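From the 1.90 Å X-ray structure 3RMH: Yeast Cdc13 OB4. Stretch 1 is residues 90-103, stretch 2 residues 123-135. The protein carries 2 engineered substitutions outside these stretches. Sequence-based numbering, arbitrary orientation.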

# COMPACT_ATOMS: atom_id res chain seq x y z
N ASP B 90 6.50 -8.76 17.75
CA ASP B 90 5.98 -8.59 19.10
C ASP B 90 6.12 -7.15 19.60
O ASP B 90 5.31 -6.69 20.41
N ILE B 91 7.14 -6.43 19.15
CA ILE B 91 7.32 -5.07 19.65
C ILE B 91 6.19 -4.15 19.20
O ILE B 91 5.94 -3.12 19.82
N PHE B 92 5.49 -4.52 18.13
CA PHE B 92 4.39 -3.70 17.64
C PHE B 92 3.04 -3.97 18.31
O PHE B 92 2.13 -3.13 18.27
N THR B 93 2.90 -5.12 18.94
CA THR B 93 1.61 -5.52 19.53
C THR B 93 0.92 -4.47 20.41
O THR B 93 -0.28 -4.25 20.27
N PRO B 94 1.68 -3.82 21.32
CA PRO B 94 1.03 -2.82 22.18
C PRO B 94 0.54 -1.58 21.43
O PRO B 94 -0.24 -0.81 21.98
N LEU B 95 0.99 -1.39 20.20
CA LEU B 95 0.62 -0.19 19.45
C LEU B 95 -0.65 -0.34 18.59
O LEU B 95 -1.22 0.65 18.13
N LEU B 96 -1.12 -1.58 18.40
CA LEU B 96 -2.19 -1.83 17.43
C LEU B 96 -3.53 -1.29 17.92
O LEU B 96 -3.86 -1.41 19.10
N ASN B 97 -4.29 -0.70 17.00
CA ASN B 97 -5.62 -0.21 17.30
C ASN B 97 -5.66 0.82 18.43
O ASN B 97 -6.66 0.94 19.14
N GLU B 98 -4.55 1.54 18.59
CA GLU B 98 -4.46 2.68 19.50
C GLU B 98 -3.85 3.85 18.74
O GLU B 98 -3.18 3.64 17.73
N THR B 99 -4.06 5.07 19.23
CA THR B 99 -3.48 6.24 18.56
C THR B 99 -2.02 6.49 18.94
O THR B 99 -1.65 6.34 20.10
N SER B 100 -1.22 6.89 17.96
CA SER B 100 0.14 7.34 18.18
C SER B 100 0.29 8.64 17.41
O SER B 100 -0.41 8.87 16.43
N ARG B 101 1.19 9.50 17.86
CA ARG B 101 1.47 10.72 17.11
C ARG B 101 2.70 10.48 16.26
O ARG B 101 3.74 10.06 16.77
N LEU B 102 2.56 10.74 14.96
CA LEU B 102 3.65 10.57 14.01
C LEU B 102 3.83 11.88 13.27
O LEU B 102 2.89 12.66 13.13
N ARG B 103 5.05 12.12 12.80
CA ARG B 103 5.31 13.27 11.97
C ARG B 103 5.84 12.68 10.67
O ARG B 103 6.87 12.01 10.68
N THR B 123 10.91 6.34 16.83
CA THR B 123 11.62 5.21 17.42
C THR B 123 10.65 4.35 18.21
O THR B 123 9.60 4.84 18.65
N ILE B 124 10.98 3.08 18.41
CA ILE B 124 10.09 2.21 19.21
C ILE B 124 10.03 2.67 20.67
O ILE B 124 8.97 2.59 21.31
N GLN B 125 11.15 3.15 21.20
CA GLN B 125 11.16 3.68 22.56
C GLN B 125 10.21 4.87 22.70
O GLN B 125 9.47 4.97 23.67
N GLU B 126 10.24 5.78 21.73
CA GLU B 126 9.36 6.93 21.78
C GLU B 126 7.87 6.56 21.66
O GLU B 126 7.04 7.15 22.33
N LEU B 127 7.54 5.60 20.79
CA LEU B 127 6.15 5.16 20.67
C LEU B 127 5.70 4.50 21.96
O LEU B 127 4.54 4.63 22.37
N ARG B 128 6.61 3.77 22.59
CA ARG B 128 6.30 3.12 23.87
C ARG B 128 6.03 4.17 24.94
O ARG B 128 5.16 3.98 25.79
N LEU B 129 6.78 5.27 24.89
CA LEU B 129 6.59 6.36 25.84
C LEU B 129 5.24 7.02 25.62
O LEU B 129 4.54 7.32 26.58
N GLN B 130 4.86 7.23 24.35
CA GLN B 130 3.54 7.78 24.07
C GLN B 130 2.44 6.93 24.68
O GLN B 130 1.49 7.45 25.25
N ARG B 131 2.58 5.62 24.56
CA ARG B 131 1.58 4.70 25.15
C ARG B 131 1.47 4.86 26.66
O ARG B 131 0.37 4.80 27.23
N MET B 132 2.61 5.03 27.31
CA MET B 132 2.61 5.22 28.77
C MET B 132 1.87 6.48 29.18
O MET B 132 1.09 6.46 30.14
N PHE B 133 2.10 7.57 28.46
CA PHE B 133 1.38 8.80 28.74
C PHE B 133 -0.11 8.59 28.57
O PHE B 133 -0.90 9.01 29.41
N ARG B 134 -0.49 7.94 27.47
CA ARG B 134 -1.89 7.66 27.19
C ARG B 134 -2.51 6.83 28.31
O ARG B 134 -3.63 7.10 28.74
N LEU B 135 -1.77 5.84 28.80
CA LEU B 135 -2.30 4.92 29.80
C LEU B 135 -2.25 5.51 31.21
O LEU B 135 -2.61 4.83 32.17

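A small aliphatic cluster, one side-chain amide docked on a strand backbone and a set of water-bridged arginines join helix 124-134 to the 3-10 segment, turn and strand of stretch 1. Leu127 (m, t) points toward stretch 1 and anchors the cluster: its CD1 lies 3.8 Å from Leu95 CD1, and its CD2 4.2 Å from Leu102 CD2. Leu95 leaves its backbone sideways, but its m, t rotamer brings CD1 inward, also 3.9 Å from Ile124 CD1. One turn earlier on the helix, Ile124 (t, p) meets Ile91 (p, t), CG1 to CD1 at 4.1 Å.

Gln130 (m, t) reads the strand as a neighbouring strand would. Arg101 N donates to Gln130 OE1 at 2.6 Å, and Gln130 NE2 donates to Arg101 O at 2.9 Å, both nearly linear. Glu126 OE1 accepts from Gln130 NE2 at 2.9 Å, helping to fix the amide's orientation.

Elsewhere along the contact, arginines reach backbone carbonyls through water. Water 1 links Ile91 O to Arg128 NE, water 2 joins Pro94 O to Arg131 NE and Arg134 NH2, and water 3 connects Thr99 O with Arg134 NE. Pro94 CB covers one face of the Arg131 guanidinium. Glu98 OE1 sits over the Arg134 guanidinium, 3.2 Å from NH1, a salt bridge of charge alone. Water 4 donates to Ser100 OG and Leu127 O.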

# COMPACT_ATOMS: atom_id res chain seq x y z
CB ASP B 90 6.66 -9.56 20.07
CG ASP B 90 6.50 -11.01 19.64
OD1 ASP B 90 5.48 -11.34 18.99
OD2 ASP B 90 7.40 -11.82 19.94
CB ILE B 91 8.68 -4.44 19.27
CG1 ILE B 91 8.74 -4.13 17.77
CG2 ILE B 91 9.84 -5.32 19.75
CD1 ILE B 91 10.02 -3.42 17.35
CB PHE B 92 4.29 -3.80 16.12
CG PHE B 92 5.54 -3.33 15.42
CD1 PHE B 92 5.79 -1.98 15.25
CD2 PHE B 92 6.48 -4.24 14.96
CE1 PHE B 92 6.94 -1.54 14.62
CE2 PHE B 92 7.63 -3.81 14.33
CZ PHE B 92 7.86 -2.46 14.16
CB THR B 93 1.75 -6.84 20.30
OG1 THR B 93 2.13 -7.87 19.38
CG2 THR B 93 0.43 -7.20 20.97
CB PRO B 94 2.14 -2.44 23.18
CG PRO B 94 3.11 -3.58 23.13
CD PRO B 94 3.09 -4.03 21.69
CB LEU B 95 1.80 0.25 18.58
CG LEU B 95 3.15 0.29 19.32
CD1 LEU B 95 4.32 0.63 18.36
CD2 LEU B 95 3.11 1.25 20.51
CB LEU B 96 -2.32 -3.33 17.15
CG LEU B 96 -1.13 -4.05 16.52
CD1 LEU B 96 -1.39 -5.55 16.47
CD2 LEU B 96 -0.81 -3.50 15.12
CB ASN B 97 -6.56 -1.38 17.59
CG ASN B 97 -6.57 -2.38 16.45
OD1 ASN B 97 -6.60 -2.01 15.28
ND2 ASN B 97 -6.54 -3.66 16.80
CB GLU B 98 -3.55 2.34 20.69
CG GLU B 98 -3.98 1.08 21.48
CD GLU B 98 -5.28 1.27 22.26
OE1 GLU B 98 -5.76 2.41 22.39
OE2 GLU B 98 -5.81 0.26 22.76
CB THR B 99 -4.24 7.54 18.89
OG1 THR B 99 -4.20 7.78 20.30
CG2 THR B 99 -5.68 7.45 18.44
CB SER B 100 1.17 6.32 17.66
OG SER B 100 1.17 5.14 18.44
CB ARG B 101 1.72 11.89 18.07
CG ARG B 101 2.05 13.21 17.36
CD ARG B 101 2.05 14.36 18.37
NE ARG B 101 2.58 15.61 17.82
CZ ARG B 101 3.87 15.86 17.63
NH1 ARG B 101 4.78 14.95 17.93
NH2 ARG B 101 4.25 17.03 17.13
CB LEU B 102 3.30 9.50 12.98
CG LEU B 102 3.03 8.10 13.50
CD1 LEU B 102 2.49 7.24 12.37
CD2 LEU B 102 4.30 7.52 14.07
CB ARG B 103 6.35 14.18 12.61
CG ARG B 103 5.83 14.89 13.85
CD ARG B 103 6.83 15.93 14.38
NE ARG B 103 8.04 15.30 14.93
CZ ARG B 103 9.28 15.57 14.51
NH1 ARG B 103 9.49 16.45 13.55
NH2 ARG B 103 10.31 14.95 15.07
CB THR B 123 12.79 5.63 18.34
OG1 THR B 123 12.28 6.23 19.54
CG2 THR B 123 13.75 6.58 17.62
CB ILE B 124 10.48 0.71 19.11
CG1 ILE B 124 9.45 -0.17 19.83
CG2 ILE B 124 11.89 0.47 19.67
CD1 ILE B 124 8.09 -0.22 19.15
CB GLN B 125 12.56 4.07 23.01
CG GLN B 125 13.52 2.90 23.15
CD GLN B 125 14.13 2.47 21.82
OE1 GLN B 125 13.92 3.11 20.78
NE2 GLN B 125 14.89 1.39 21.85
CB GLU B 126 9.74 7.96 20.72
CG GLU B 126 9.31 9.36 21.08
CD GLU B 126 7.86 9.60 20.75
OE1 GLU B 126 7.37 8.93 19.81
OE2 GLU B 126 7.23 10.45 21.41
CB LEU B 127 5.98 4.18 19.49
CG LEU B 127 6.11 4.77 18.08
CD1 LEU B 127 6.13 3.69 17.01
CD2 LEU B 127 5.01 5.79 17.81
CB ARG B 128 7.46 2.23 24.31
CG ARG B 128 7.49 0.86 23.65
CD ARG B 128 8.77 0.13 23.99
NE ARG B 128 8.82 -1.19 23.35
CZ ARG B 128 9.92 -1.91 23.21
NH1 ARG B 128 11.08 -1.44 23.66
NH2 ARG B 128 9.87 -3.09 22.61
CB LEU B 129 7.73 7.38 25.73
CG LEU B 129 7.80 8.47 26.81
CD1 LEU B 129 7.82 7.83 28.20
CD2 LEU B 129 9.03 9.35 26.60
CB GLN B 130 3.30 7.92 22.56
CG GLN B 130 4.08 9.03 21.88
CD GLN B 130 3.61 9.21 20.45
OE1 GLN B 130 2.43 9.09 20.16
NE2 GLN B 130 4.53 9.49 19.55
CB ARG B 131 1.93 3.26 24.80
CG ARG B 131 1.13 2.18 25.52
CD ARG B 131 1.43 0.83 24.86
NE ARG B 131 0.80 -0.29 25.56
CZ ARG B 131 1.32 -0.92 26.61
NH1 ARG B 131 2.48 -0.52 27.14
NH2 ARG B 131 0.66 -1.93 27.17
CB MET B 132 4.05 5.27 29.29
CG MET B 132 4.78 3.97 29.12
SD MET B 132 3.83 2.64 29.91
CE MET B 132 3.86 3.17 31.64
CB PHE B 133 1.83 9.95 27.83
CG PHE B 133 1.08 11.23 28.08
CD1 PHE B 133 1.40 12.04 29.16
CD2 PHE B 133 0.03 11.60 27.25
CE1 PHE B 133 0.70 13.21 29.40
CE2 PHE B 133 -0.67 12.77 27.49
CZ PHE B 133 -0.33 13.57 28.56
CB ARG B 134 -2.03 6.97 25.81
CG ARG B 134 -3.44 6.54 25.46
CD ARG B 134 -3.55 6.15 23.98
NE ARG B 134 -2.58 5.12 23.59
CZ ARG B 134 -2.70 3.84 23.92
NH1 ARG B 134 -3.73 3.45 24.65
NH2 ARG B 134 -1.79 2.95 23.51
CB LEU B 135 -1.55 3.58 29.77
CG LEU B 135 -1.59 2.71 28.51
CD1 LEU B 135 -0.89 1.38 28.78
CD2 LEU B 135 -3.02 2.48 28.06
O HOH W 1 6.78 -2.77 22.34
O HOH W 2 -2.00 -0.23 24.22
O HOH W 3 -0.18 6.06 22.37
O HOH W 4 2.02 4.75 21.19